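N5-carboxyaminoimidazole ribonucleotide synthetase (Bacillus anthracis, PDB 3QFF) catalyses the ATP-dependent carboxylation of 5-aminoimidazole ribonucleotide with bicarbonate to N5-carboxyaminoimidazole ribonucleotide in purine biosynthesis. Local coordinates at residues Asn221-Glu226 / Asn320-His325; Thr337-His342 / Leu369-Ser374; Gly23-Met28 / Ser282-Gln287; Glu324-Val329 / Glu347-Gln352. One frame throughout, in Å; residues are numbered along the deposited sequence.

Contact 1: Asn221-Glu226 / Asn320-His325; sequences NNILHE and NILGEH. With ADP (adenosine-5'-diphosphate), chain C.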
loop_
_atom_site.group_PDB
_atom_site.type_symbol
_atom_site.label_atom_id
_atom_site.label_comp_id
_atom_site.label_asym_id
_atom_site.label_seq_id
_atom_site.Cartn_x
_atom_site.Cartn_y
_atom_site.Cartn_z
ATOM N N ASN A 221 -27.109 12.459 -1.749
ATOM C CA ASN A 221 -27.771 12.230 -0.450
ATOM C C ASN A 221 -26.893 12.573 0.746
ATOM O O ASN A 221 -26.929 11.876 1.763
ATOM C CB ASN A 221 -28.244 10.780 -0.309
ATOM C CG ASN A 221 -29.442 10.475 -1.166
ATOM O OD1 ASN A 221 -30.407 11.246 -1.211
ATOM N ND2 ASN A 221 -29.399 9.338 -1.850
ATOM N N ASN A 222 -26.114 13.644 0.608
ATOM C CA ASN A 222 -25.131 14.079 1.611
ATOM C C ASN A 222 -24.065 13.041 1.977
ATOM O O ASN A 222 -23.530 13.039 3.092
ATOM C CB ASN A 222 -25.821 14.645 2.859
ATOM C CG ASN A 222 -25.963 16.164 2.812
ATOM O OD1 ASN A 222 -25.980 16.775 1.733
ATOM N ND2 ASN A 222 -26.051 16.783 3.989
ATOM N N ILE A 223 -23.779 12.152 1.027
ATOM C CA ILE A 223 -22.689 11.183 1.156
ATOM C C ILE A 223 -21.802 11.345 -0.066
ATOM O O ILE A 223 -22.303 11.576 -1.176
ATOM C CB ILE A 223 -23.207 9.726 1.257
ATOM C CG1 ILE A 223 -24.128 9.571 2.470
ATOM C CG2 ILE A 223 -22.033 8.719 1.380
ATOM C CD1 ILE A 223 -24.887 8.275 2.486
ATOM N N LEU A 224 -20.487 11.244 0.132
ATOM C CA LEU A 224 -19.564 11.312 -0.998
ATOM C C LEU A 224 -19.797 10.161 -1.976
ATOM O O LEU A 224 -19.925 9.005 -1.574
ATOM C CB LEU A 224 -18.099 11.351 -0.530
ATOM C CG LEU A 224 -17.007 11.510 -1.594
ATOM C CD1 LEU A 224 -17.154 12.829 -2.377
ATOM C CD2 LEU A 224 -15.608 11.418 -0.953
ATOM N N HIS A 225 -19.861 10.505 -3.256
ATOM C CA HIS A 225 -20.048 9.529 -4.326
ATOM C C HIS A 225 -18.714 9.329 -5.053
ATOM O O HIS A 225 -18.168 8.227 -5.042
ATOM C CB HIS A 225 -21.157 9.993 -5.291
ATOM C CG HIS A 225 -21.234 9.215 -6.572
ATOM N ND1 HIS A 225 -21.251 7.837 -6.613
ATOM C CD2 HIS A 225 -21.322 9.629 -7.859
ATOM C CE1 HIS A 225 -21.319 7.435 -7.871
ATOM N NE2 HIS A 225 -21.368 8.503 -8.647
ATOM N N GLU A 226 -18.206 10.408 -5.653
ATOM C CA GLU A 226 -16.965 10.415 -6.426
ATOM C C GLU A 226 -16.016 11.553 -6.035
ATOM O O GLU A 226 -16.468 12.662 -5.714
ATOM C CB GLU A 226 -17.264 10.531 -7.920
ATOM C CG GLU A 226 -17.775 9.238 -8.538
ATOM C CD GLU A 226 -18.236 9.394 -9.980
ATOM O OE1 GLU A 226 -18.647 10.516 -10.374
ATOM O OE2 GLU A 226 -18.194 8.383 -10.715
ATOM N N ASN A 320 -17.089 5.709 -4.175
ATOM C CA ASN A 320 -17.464 5.037 -2.938
ATOM C C ASN A 320 -18.317 3.792 -3.159
ATOM O O ASN A 320 -19.189 3.791 -4.030
ATOM C CB ASN A 320 -18.233 5.993 -2.003
ATOM C CG ASN A 320 -17.355 6.599 -0.923
ATOM O OD1 ASN A 320 -16.192 6.226 -0.745
ATOM N ND2 ASN A 320 -17.925 7.533 -0.173
ATOM N N ILE A 321 -18.058 2.762 -2.345
ATOM C CA ILE A 321 -18.850 1.529 -2.308
ATOM C C ILE A 321 -19.647 1.463 -1.005
ATOM O O ILE A 321 -19.118 1.169 0.067
ATOM C CB ILE A 321 -17.980 0.253 -2.511
ATOM C CG1 ILE A 321 -17.188 0.361 -3.820
ATOM C CG2 ILE A 321 -18.842 -1.047 -2.477
ATOM C CD1 ILE A 321 -15.965 -0.538 -3.873
ATOM N N LEU A 322 -20.939 1.753 -1.119
ATOM C CA LEU A 322 -21.853 1.676 0.025
ATOM C C LEU A 322 -22.426 0.266 0.127
ATOM O O LEU A 322 -22.217 -0.550 -0.768
ATOM C CB LEU A 322 -22.970 2.724 -0.104
ATOM C CG LEU A 322 -22.547 4.176 -0.434
ATOM C CD1 LEU A 322 -23.781 5.110 -0.451
ATOM C CD2 LEU A 322 -21.519 4.679 0.570
ATOM N N GLY A 323 -23.115 -0.027 1.228
ATOM C CA GLY A 323 -23.824 -1.297 1.396
ATOM C C GLY A 323 -24.682 -1.655 0.190
ATOM O O GLY A 323 -24.661 -2.796 -0.263
ATOM N N GLU A 324 -25.410 -0.672 -0.344
ATOM C CA GLU A 324 -26.251 -0.868 -1.543
ATOM C C GLU A 324 -25.461 -1.195 -2.830
ATOM O O GLU A 324 -26.064 -1.542 -3.855
ATOM C CB GLU A 324 -27.123 0.367 -1.795
ATOM C CG GLU A 324 -26.325 1.583 -2.295
ATOM C CD GLU A 324 -27.188 2.700 -2.869
ATOM O OE1 GLU A 324 -27.931 2.455 -3.840
ATOM O OE2 GLU A 324 -27.091 3.841 -2.367
ATOM N N HIS A 325 -24.132 -1.062 -2.799
ATOM C CA HIS A 325 -23.310 -1.315 -3.995
ATOM C C HIS A 325 -22.460 -2.585 -3.933
ATOM O O HIS A 325 -21.960 -3.029 -4.958
ATOM C CB HIS A 325 -22.365 -0.143 -4.297
ATOM C CG HIS A 325 -23.046 1.186 -4.412
ATOM N ND1 HIS A 325 -22.797 2.225 -3.539
ATOM C CD2 HIS A 325 -23.952 1.653 -5.305
ATOM C CE1 HIS A 325 -23.524 3.271 -3.884
ATOM N NE2 HIS A 325 -24.232 2.951 -4.954
HETATM P PB ADP C . -22.215 17.637 6.339
HETATM O O1B ADP C . -23.424 16.796 6.679
HETATM O O2B ADP C . -21.384 17.994 7.552
HETATM O O3B ADP C . -21.424 17.099 5.170
HETATM P PA ADP C . -22.173 20.179 4.910
HETATM O O1A ADP C . -20.934 19.633 4.231
HETATM O O2A ADP C . -22.107 21.478 5.680
HETATM O O3A ADP C . -22.854 19.050 5.856
HETATM O "O5'" ADP C . -23.294 20.394 3.778
HETATM C "C5'" ADP C . -23.825 19.271 3.079
HETATM C "C4'" ADP C . -24.105 19.663 1.636
HETATM O "O4'" ADP C . -25.026 20.756 1.614
HETATM C "C3'" ADP C . -22.849 20.136 0.921
HETATM O "O3'" ADP C . -22.252 19.075 0.169
HETATM C "C2'" ADP C . -23.329 21.265 0.030
HETATM O "O2'" ADP C . -23.610 20.764 -1.280
HETATM C "C1'" ADP C . -24.627 21.745 0.659
HETATM N N9 ADP C . -24.413 23.055 1.337
HETATM C C8 ADP C . -24.068 23.231 2.630
HETATM N N7 ADP C . -23.954 24.548 2.935
HETATM C C5 ADP C . -24.233 25.246 1.822
HETATM C C6 ADP C . -24.296 26.683 1.450
HETATM N N6 ADP C . -24.032 27.658 2.356
HETATM N N1 ADP C . -24.627 26.982 0.169
HETATM C C2 ADP C . -24.890 26.029 -0.746
HETATM N N3 ADP C . -24.851 24.713 -0.474
HETATM C C4 ADP C . -24.538 24.262 0.770
HETATM O O HOH W 1 -21.073 5.841 -4.208
#
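His225 and Asn320 join two antiparallel neighbours of a large sheet through one backbone hydrogen bond. Asn320 N donates to His225 O at 2.9 Å and almost straight, with an N-H...O angle of 173°. A second, wet link runs through water 1: it donates to Asn320 O at 2.8 Å and lies in the plane of the His225 ring, 3.1 Å from ND1. Although CB of His225 leaves its backbone away from segment 320-325, the water still ties the ring to that strand. The apolar part is small. Ile223 and Leu322 reach toward each other tip to tip, CG2 of Ile223 standing 4.2 Å from CD2 of Leu322; the isoleucine torsion (chi1 -59°) sets CG2 anti to its backbone N. At the strand's last residue, Leu322 N donates in the ring plane to His325 ND1 at 3.1 Å, so the imidazole closes the turn into helix 323-331. At the other end Asn222 belongs to the ADP pocket, its OD1 3.4 Å from C4' of the nucleotide. Strand 223-229 lies between strands 209-220 and 316-322, with His225 and Glu226 forming a classic beta bulge opposite Ile218, while Trp378 meets the rings of both His225 and His325.

Contact 2: Thr337-His342 / Leu369-Ser374; sequences TGCYLH and LEKAKS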
loop_
_atom_site.group_PDB
_atom_site.type_symbol
_atom_site.label_atom_id
_atom_site.label_comp_id
_atom_site.label_asym_id
_atom_site.label_seq_id
_atom_site.Cartn_x
_atom_site.Cartn_y
_atom_site.Cartn_z
ATOM N N THR A 337 -11.023 -4.015 -14.675
ATOM C CA THR A 337 -9.762 -3.601 -15.305
ATOM C C THR A 337 -9.491 -2.097 -15.111
ATOM O O THR A 337 -10.399 -1.268 -15.260
ATOM C CB THR A 337 -9.729 -3.975 -16.817
ATOM O OG1 THR A 337 -8.460 -3.608 -17.389
ATOM C CG2 THR A 337 -10.819 -3.265 -17.574
ATOM N N GLY A 338 -8.249 -1.754 -14.766
ATOM C CA GLY A 338 -7.867 -0.360 -14.512
ATOM C C GLY A 338 -8.529 0.242 -13.273
ATOM O O GLY A 338 -8.522 1.464 -13.093
ATOM N N CYS A 339 -9.097 -0.620 -12.431
ATOM C CA CYS A 339 -9.787 -0.219 -11.215
ATOM C C CYS A 339 -9.062 -0.862 -10.051
ATOM O O CYS A 339 -8.616 -2.013 -10.155
ATOM C CB CYS A 339 -11.244 -0.692 -11.229
ATOM S SG CYS A 339 -12.235 -0.054 -12.600
ATOM N N TYR A 340 -8.942 -0.128 -8.950
ATOM C CA TYR A 340 -8.200 -0.610 -7.783
ATOM C C TYR A 340 -9.106 -0.641 -6.560
ATOM O O TYR A 340 -9.466 0.404 -5.983
ATOM C CB TYR A 340 -6.910 0.212 -7.591
ATOM C CG TYR A 340 -6.047 0.085 -8.824
ATOM C CD1 TYR A 340 -6.200 0.965 -9.900
ATOM C CD2 TYR A 340 -5.151 -0.983 -8.961
ATOM C CE1 TYR A 340 -5.451 0.825 -11.069
ATOM C CE2 TYR A 340 -4.385 -1.127 -10.127
ATOM C CZ TYR A 340 -4.544 -0.227 -11.174
ATOM O OH TYR A 340 -3.812 -0.375 -12.331
ATOM N N LEU A 341 -9.481 -1.865 -6.195
ATOM C CA LEU A 341 -10.511 -2.098 -5.197
ATOM C C LEU A 341 -9.959 -2.067 -3.781
ATOM O O LEU A 341 -8.934 -2.686 -3.492
ATOM C CB LEU A 341 -11.204 -3.441 -5.481
ATOM C CG LEU A 341 -12.386 -3.916 -4.632
ATOM C CD1 LEU A 341 -13.553 -2.906 -4.655
ATOM C CD2 LEU A 341 -12.854 -5.291 -5.115
ATOM N N HIS A 342 -10.634 -1.328 -2.908
ATOM C CA HIS A 342 -10.382 -1.392 -1.475
ATOM C C HIS A 342 -11.651 -1.803 -0.752
ATOM O O HIS A 342 -12.708 -1.207 -0.952
ATOM C CB HIS A 342 -9.841 -0.053 -0.969
ATOM C CG HIS A 342 -8.594 0.368 -1.681
ATOM N ND1 HIS A 342 -7.336 0.207 -1.140
ATOM C CD2 HIS A 342 -8.407 0.860 -2.926
ATOM C CE1 HIS A 342 -6.431 0.625 -2.010
ATOM N NE2 HIS A 342 -7.055 1.006 -3.109
ATOM N N LEU A 369 -14.486 8.362 -15.645
ATOM C CA LEU A 369 -15.888 8.637 -15.314
ATOM C C LEU A 369 -16.832 7.702 -16.059
ATOM O O LEU A 369 -17.771 7.160 -15.474
ATOM C CB LEU A 369 -16.250 10.103 -15.572
ATOM C CG LEU A 369 -15.713 11.104 -14.539
ATOM C CD1 LEU A 369 -15.995 12.534 -14.983
ATOM C CD2 LEU A 369 -16.298 10.837 -13.165
ATOM N N GLU A 370 -16.550 7.496 -17.342
ATOM C CA GLU A 370 -17.361 6.617 -18.180
ATOM C C GLU A 370 -17.272 5.173 -17.701
ATOM O O GLU A 370 -18.283 4.455 -17.669
ATOM C CB GLU A 370 -16.916 6.730 -19.635
ATOM C CG GLU A 370 -18.065 6.754 -20.626
ATOM C CD GLU A 370 -17.648 6.279 -22.008
ATOM O OE1 GLU A 370 -17.017 5.195 -22.100
ATOM O OE2 GLU A 370 -17.952 6.978 -23.006
ATOM N N LYS A 371 -16.071 4.757 -17.294
ATOM C CA LYS A 371 -15.882 3.411 -16.766
ATOM C C LYS A 371 -16.819 3.111 -15.585
ATOM O O LYS A 371 -17.469 2.069 -15.565
ATOM C CB LYS A 371 -14.419 3.155 -16.376
ATOM C CG LYS A 371 -14.175 1.748 -15.812
ATOM C CD LYS A 371 -14.274 0.654 -16.890
ATOM C CE LYS A 371 -14.250 -0.721 -16.222
ATOM N NZ LYS A 371 -14.475 -1.845 -17.177
ATOM N N ALA A 372 -16.885 4.022 -14.618
ATOM C CA ALA A 372 -17.806 3.880 -13.487
ATOM C C ALA A 372 -19.272 3.747 -13.928
ATOM O O ALA A 372 -19.987 2.868 -13.452
ATOM C CB ALA A 372 -17.643 5.045 -12.498
ATOM N N LYS A 373 -19.706 4.615 -14.837
ATOM C CA LYS A 373 -21.070 4.549 -15.381
ATOM C C LYS A 373 -21.345 3.195 -16.032
ATOM O O LYS A 373 -22.358 2.545 -15.731
ATOM C CB LYS A 373 -21.292 5.655 -16.420
ATOM C CG LYS A 373 -21.809 6.958 -15.867
ATOM C CD LYS A 373 -22.118 7.942 -17.002
ATOM C CE LYS A 373 -20.993 8.937 -17.214
ATOM N NZ LYS A 373 -21.025 9.990 -16.140
ATOM N N SER A 374 -20.420 2.765 -16.898
ATOM C CA SER A 374 -20.613 1.564 -17.716
ATOM C C SER A 374 -20.735 0.299 -16.878
ATOM O O SER A 374 -21.310 -0.694 -17.323
ATOM C CB SER A 374 -19.516 1.424 -18.792
ATOM O OG SER A 374 -18.289 0.957 -18.253
#
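Lys371 lays its aliphatic chain over the sulfur of Cys339, with CG and CE of the lysine each 4.2 Å from SG of the cysteine. The shape of the lysine explains this double touch: CG is anti to the backbone N (chi1 180°), the chain bends once at chi2 (71°), and from there it runs extended. The CB of Cys339 points at the helix. Farther out, Lys371 and the side chain of Thr337 cross at about a right angle, with NZ 3.9 Å from CG2 of Thr337, a van der Waals approach. Lys371 NZ finds its polar partner just before segment 337-342, in a hydrogen bond to Arg335 O. Lys371 CE passes 4.0 Å from Thr337 O. The contact is thus an apolar lysine stem resting on a buried sulfur, with the charged end tied to the loop at the sheet edge. Nearby, Tyr340 OH bonds to Glu291 and Glu309 of the second subunit. Both segments belong to the phosphoribosylaminoimidazole carboxylase C-terminal region. Strand 339-343, outermost in its sheet within this chain, pairs with strand 354-361, where Val358 and Ile360 also touch Cys339. Helix 365-374 packs against that sheet, Ala372 resting on Ile360 of strand 354-361 and Val319 of strand 316-322.

Contact 3: Gly23-Met28 / Ser282-Gln287; sequences GQLGRM and SGHYTQ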
loop_
_atom_site.group_PDB
_atom_site.type_symbol
_atom_site.label_atom_id
_atom_site.label_comp_id
_atom_site.label_asym_id
_atom_site.label_seq_id
_atom_site.Cartn_x
_atom_site.Cartn_y
_atom_site.Cartn_z
ATOM N N GLY A 23 -12.669 1.914 12.665
ATOM C CA GLY A 23 -13.315 1.883 11.357
ATOM C C GLY A 23 -12.296 1.890 10.210
ATOM O O GLY A 23 -11.102 1.673 10.413
ATOM N N GLN A 24 -12.759 2.147 9.000
ATOM C CA GLN A 24 -11.884 2.011 7.830
ATOM C C GLN A 24 -10.683 2.970 7.834
ATOM O O GLN A 24 -9.635 2.649 7.302
ATOM C CB GLN A 24 -12.679 2.142 6.530
ATOM C CG GLN A 24 -13.352 3.487 6.304
ATOM C CD GLN A 24 -14.759 3.578 6.889
ATOM O OE1 GLN A 24 -15.129 2.826 7.790
ATOM N NE2 GLN A 24 -15.540 4.537 6.389
ATOM N N LEU A 25 -10.833 4.144 8.427
ATOM C CA LEU A 25 -9.729 5.103 8.450
ATOM C C LEU A 25 -8.619 4.580 9.337
ATOM O O LEU A 25 -7.448 4.698 8.996
ATOM C CB LEU A 25 -10.203 6.483 8.924
ATOM C CG LEU A 25 -11.336 7.105 8.099
ATOM C CD1 LEU A 25 -11.694 8.464 8.684
ATOM C CD2 LEU A 25 -10.955 7.239 6.603
ATOM N N GLY A 26 -9.005 4.004 10.473
ATOM C CA GLY A 26 -8.080 3.258 11.317
ATOM C C GLY A 26 -7.399 2.097 10.596
ATOM O O GLY A 26 -6.184 1.942 10.693
ATOM N N ARG A 27 -8.163 1.275 9.885
ATOM C CA ARG A 27 -7.583 0.139 9.161
ATOM C C ARG A 27 -6.535 0.596 8.138
ATOM O O ARG A 27 -5.444 0.033 8.055
ATOM C CB ARG A 27 -8.688 -0.654 8.461
ATOM C CG ARG A 27 -8.198 -1.805 7.563
ATOM C CD ARG A 27 -9.399 -2.338 6.787
ATOM N NE ARG A 27 -9.116 -3.484 5.918
ATOM C CZ ARG A 27 -9.234 -4.762 6.279
ATOM N NH1 ARG A 27 -9.575 -5.086 7.521
ATOM N NH2 ARG A 27 -8.986 -5.728 5.392
ATOM N N MET A 28 -6.872 1.623 7.372
ATOM C CA MET A 28 -5.949 2.123 6.355
ATOM C C MET A 28 -4.700 2.817 6.925
ATOM O O MET A 28 -3.606 2.673 6.363
ATOM C CB MET A 28 -6.688 2.991 5.342
ATOM C CG MET A 28 -7.527 2.135 4.397
ATOM S SD MET A 28 -8.491 3.073 3.214
ATOM C CE MET A 28 -9.819 3.763 4.209
ATOM N N SER A 282 -12.479 11.945 0.945
ATOM C CA SER A 282 -12.097 12.647 -0.285
ATOM C C SER A 282 -10.582 12.556 -0.614
ATOM O O SER A 282 -10.148 13.058 -1.639
ATOM C CB SER A 282 -12.612 14.102 -0.275
ATOM O OG SER A 282 -11.881 14.940 0.615
ATOM N N GLY A 283 -9.804 11.902 0.254
ATOM C CA GLY A 283 -8.378 11.654 0.041
ATOM C C GLY A 283 -8.008 10.203 -0.256
ATOM O O GLY A 283 -6.824 9.876 -0.390
ATOM N N HIS A 284 -8.996 9.316 -0.355
ATOM C CA HIS A 284 -8.695 7.894 -0.632
ATOM C C HIS A 284 -8.038 7.667 -1.994
ATOM O O HIS A 284 -7.301 6.681 -2.182
ATOM C CB HIS A 284 -9.960 7.027 -0.531
ATOM C CG HIS A 284 -10.539 6.934 0.846
ATOM N ND1 HIS A 284 -9.853 7.319 1.978
ATOM C CD2 HIS A 284 -11.730 6.444 1.274
ATOM C CE1 HIS A 284 -10.607 7.103 3.041
ATOM N NE2 HIS A 284 -11.749 6.565 2.641
ATOM N N TYR A 285 -8.307 8.572 -2.941
ATOM C CA TYR A 285 -7.636 8.520 -4.245
ATOM C C TYR A 285 -6.112 8.437 -4.127
ATOM O O TYR A 285 -5.462 7.869 -4.997
ATOM C CB TYR A 285 -8.007 9.735 -5.106
ATOM C CG TYR A 285 -7.303 11.021 -4.726
ATOM C CD1 TYR A 285 -7.857 11.900 -3.791
ATOM C CD2 TYR A 285 -6.094 11.377 -5.335
ATOM C CE1 TYR A 285 -7.215 13.098 -3.459
ATOM C CE2 TYR A 285 -5.444 12.556 -5.008
ATOM C CZ TYR A 285 -6.012 13.417 -4.078
ATOM O OH TYR A 285 -5.354 14.574 -3.771
ATOM N N THR A 286 -5.551 9.020 -3.065
ATOM C CA THR A 286 -4.095 9.104 -2.906
ATOM C C THR A 286 -3.430 7.726 -2.772
ATOM O O THR A 286 -2.235 7.599 -3.019
ATOM C CB THR A 286 -3.682 9.914 -1.660
ATOM O OG1 THR A 286 -4.250 9.313 -0.480
ATOM C CG2 THR A 286 -4.133 11.360 -1.788
ATOM N N GLN A 287 -4.200 6.721 -2.355
ATOM C CA GLN A 287 -3.686 5.362 -2.162
ATOM C C GLN A 287 -3.142 4.749 -3.433
ATOM O O GLN A 287 -2.238 3.920 -3.383
ATOM C CB GLN A 287 -4.790 4.437 -1.653
ATOM C CG GLN A 287 -5.094 4.568 -0.168
ATOM C CD GLN A 287 -6.090 3.529 0.263
ATOM O OE1 GLN A 287 -7.184 3.399 -0.321
ATOM N NE2 GLN A 287 -5.716 2.752 1.264
HETATM O O HOH W 2 -14.117 6.246 4.090
HETATM O O HOH W 3 -3.450 2.215 3.541
#
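Water 2 is gripped from both sides, 2.8 Å from His284 NE2 and accepting from Gln24 NE2 at 3.2 Å, and so bridges the pre-ATP-grasp and ATP-grasp parts of the chain. Segment 23-28 opens helix 24-35, with Gly23 at the N-cap; its glycines fit a Rossmann-type GxGxxG strand-turn-helix pattern, in keeping with the family of this region. The His284 ring is held on several sides. Met28 CE sits over one face, 4.0 Å from the centroid and 30° off the normal, a CH-pi contact, because the methionine chain bends at its last torsion (chi3 -74°). Leu25 CD2 comes at the edge, in the ring plane, 3.6 Å from His284 CE1. His357 stacks on the same imidazole. Gln287 crosses Met28 at about a right angle, its NE2 lying 3.4 Å from SD, and water 3 accepts from that amide nitrogen while donating to Met28 O. The second subunit comes close here, Glu35 of that chain packing on Met28. His284 itself sits in a type I turn from Gly283 to Thr286, where Gly283 O accepts from both Thr286 N and Thr286 OG1, the hydroxyl at 2.6 Å.

Contact 4: Glu324-Val329 / Glu347-Gln352; sequences EHIEGV and EEAKAQ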
loop_
_atom_site.group_PDB
_atom_site.type_symbol
_atom_site.label_atom_id
_atom_site.label_comp_id
_atom_site.label_asym_id
_atom_site.label_seq_id
_atom_site.Cartn_x
_atom_site.Cartn_y
_atom_site.Cartn_z
ATOM N N GLU A 324 -25.410 -0.672 -0.344
ATOM C CA GLU A 324 -26.251 -0.868 -1.543
ATOM C C GLU A 324 -25.461 -1.195 -2.830
ATOM O O GLU A 324 -26.064 -1.542 -3.855
ATOM C CB GLU A 324 -27.123 0.367 -1.795
ATOM C CG GLU A 324 -26.325 1.583 -2.295
ATOM C CD GLU A 324 -27.188 2.700 -2.869
ATOM O OE1 GLU A 324 -27.931 2.455 -3.840
ATOM O OE2 GLU A 324 -27.091 3.841 -2.367
ATOM N N HIS A 325 -24.132 -1.062 -2.799
ATOM C CA HIS A 325 -23.310 -1.315 -3.995
ATOM C C HIS A 325 -22.460 -2.585 -3.933
ATOM O O HIS A 325 -21.960 -3.029 -4.958
ATOM C CB HIS A 325 -22.365 -0.143 -4.297
ATOM C CG HIS A 325 -23.046 1.186 -4.412
ATOM N ND1 HIS A 325 -22.797 2.225 -3.539
ATOM C CD2 HIS A 325 -23.952 1.653 -5.305
ATOM C CE1 HIS A 325 -23.524 3.271 -3.884
ATOM N NE2 HIS A 325 -24.232 2.951 -4.954
ATOM N N ILE A 326 -22.259 -3.140 -2.742
ATOM C CA ILE A 326 -21.277 -4.221 -2.570
ATOM C C ILE A 326 -21.610 -5.450 -3.447
ATOM O O ILE A 326 -20.722 -6.038 -4.069
ATOM C CB ILE A 326 -21.066 -4.590 -1.070
ATOM C CG1 ILE A 326 -19.961 -5.644 -0.890
ATOM C CG2 ILE A 326 -22.362 -5.062 -0.406
ATOM C CD1 ILE A 326 -18.542 -5.099 -1.120
ATOM N N GLU A 327 -22.890 -5.811 -3.525
ATOM C CA GLU A 327 -23.293 -6.940 -4.361
ATOM C C GLU A 327 -22.985 -6.673 -5.832
ATOM O O GLU A 327 -22.490 -7.554 -6.534
ATOM C CB GLU A 327 -24.763 -7.288 -4.153
ATOM C CG GLU A 327 -25.074 -8.747 -4.452
ATOM C CD GLU A 327 -26.559 -9.084 -4.390
ATOM O OE1 GLU A 327 -27.213 -8.806 -3.350
ATOM O OE2 GLU A 327 -27.067 -9.652 -5.387
ATOM N N GLY A 328 -23.243 -5.449 -6.290
ATOM C CA GLY A 328 -22.912 -5.060 -7.658
ATOM C C GLY A 328 -21.421 -5.144 -7.966
ATOM O O GLY A 328 -21.028 -5.555 -9.060
ATOM N N VAL A 329 -20.593 -4.740 -7.004
ATOM C CA VAL A 329 -19.135 -4.792 -7.154
ATOM C C VAL A 329 -18.653 -6.249 -7.311
ATOM O O VAL A 329 -17.919 -6.578 -8.256
ATOM C CB VAL A 329 -18.414 -4.103 -5.957
ATOM C CG1 VAL A 329 -16.889 -4.349 -6.007
ATOM C CG2 VAL A 329 -18.713 -2.589 -5.937
ATOM N N GLU A 347 -18.700 -6.499 8.283
ATOM C CA GLU A 347 -19.570 -7.669 8.195
ATOM C C GLU A 347 -20.962 -7.300 7.679
ATOM O O GLU A 347 -21.382 -7.764 6.616
ATOM C CB GLU A 347 -19.659 -8.355 9.557
ATOM C CG GLU A 347 -19.848 -9.856 9.470
ATOM C CD GLU A 347 -20.586 -10.407 10.673
ATOM O OE1 GLU A 347 -20.157 -10.133 11.824
ATOM O OE2 GLU A 347 -21.601 -11.109 10.465
ATOM N N GLU A 348 -21.668 -6.450 8.419
ATOM C CA GLU A 348 -23.018 -6.048 8.029
ATOM C C GLU A 348 -22.977 -4.984 6.936
ATOM O O GLU A 348 -22.229 -4.013 7.034
ATOM C CB GLU A 348 -23.798 -5.540 9.242
ATOM C CG GLU A 348 -25.313 -5.667 9.108
ATOM C CD GLU A 348 -26.072 -4.661 9.961
ATOM O OE1 GLU A 348 -25.446 -3.980 10.809
ATOM O OE2 GLU A 348 -27.304 -4.544 9.775
ATOM N N ALA A 349 -23.799 -5.166 5.907
ATOM C CA ALA A 349 -23.807 -4.267 4.756
ATOM C C ALA A 349 -25.010 -3.315 4.737
ATOM O O ALA A 349 -25.817 -3.331 3.803
ATOM C CB ALA A 349 -23.721 -5.070 3.460
ATOM N N LYS A 350 -25.122 -2.472 5.762
ATOM C CA LYS A 350 -26.204 -1.485 5.806
ATOM C C LYS A 350 -26.144 -0.574 4.583
ATOM O O LYS A 350 -25.056 -0.242 4.103
ATOM C CB LYS A 350 -26.172 -0.680 7.108
ATOM C CG LYS A 350 -26.381 -1.528 8.364
ATOM C CD LYS A 350 -26.693 -0.682 9.602
ATOM C CE LYS A 350 -28.175 -0.300 9.671
ATOM N NZ LYS A 350 -28.520 0.397 10.951
ATOM N N ALA A 351 -27.314 -0.183 4.085
ATOM C CA ALA A 351 -27.450 0.494 2.791
ATOM C C ALA A 351 -26.518 1.686 2.558
ATOM O O ALA A 351 -25.993 1.865 1.445
ATOM C CB ALA A 351 -28.890 0.911 2.566
ATOM N N GLN A 352 -26.327 2.498 3.594
ATOM C CA GLN A 352 -25.528 3.717 3.468
ATOM C C GLN A 352 -24.172 3.617 4.165
ATOM O O GLN A 352 -23.425 4.596 4.237
ATOM C CB GLN A 352 -26.322 4.933 3.954
ATOM C CG GLN A 352 -27.436 5.347 2.991
ATOM C CD GLN A 352 -28.037 6.707 3.326
ATOM O OE1 GLN A 352 -28.384 6.984 4.476
ATOM N NE2 GLN A 352 -28.183 7.554 2.311
#
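Glu324 leans its CB and CG against the backbone of Ala351, then carries its carboxylate on to the C-terminal end of the chain. CB lies 3.7 Å from Ala351 O, and CG follows at 3.8 Å from the same oxygen. With CG set between the backbone N and the carbonyl carbon (chi1 71°), CG also covers the centre of the His325 ring, 3.6 Å above its plane. At the tip, OE1 bonds to His380 ND1 and OE2 to Gln381 NE2, so both carboxylate oxygens are engaged. The backbone of Glu324 completes the grip: its N donates to Ala351 O at 3.2 Å, an angle of 157°, from a position tilted out of the carbonyl plane. Two residues on, Ile326 CG2 meets Ala349 CB at 4.1 Å, a lone apolar touch at the surface. Within the carboxylase C-terminal family region, helix 323-331 is thereby fastened at its first turn to the loop joining strands 339-343 and 354-361, and it also rests on strand 339-343 through Ile326 on Leu343 and Val329 on Leu341.

Overall arrangement
Contacts 1, 2 and 4 gather on the same side of the chain's centre, around the half of the eight-stranded antiparallel sheet made of strands 223-229, 316-322, 354-361 and 339-343. Contacts 1 and 4 share Glu324, His325 and helix 323-331, their centres about 10 Å apart; the centres of contacts 1 and 2 are about 15 Å apart, and they meet through Ile321 and Leu341. Contact 3, centred 15 to 18 Å from the others, instead brings helix 24-35 to the ATP-grasp part, and its segments alternate along the chain with those of contact 1. Contacts 2 and 3 both touch the second subunit. Together the contacts join the regions of three sequence families, with the ADP pocket bordering contact 1.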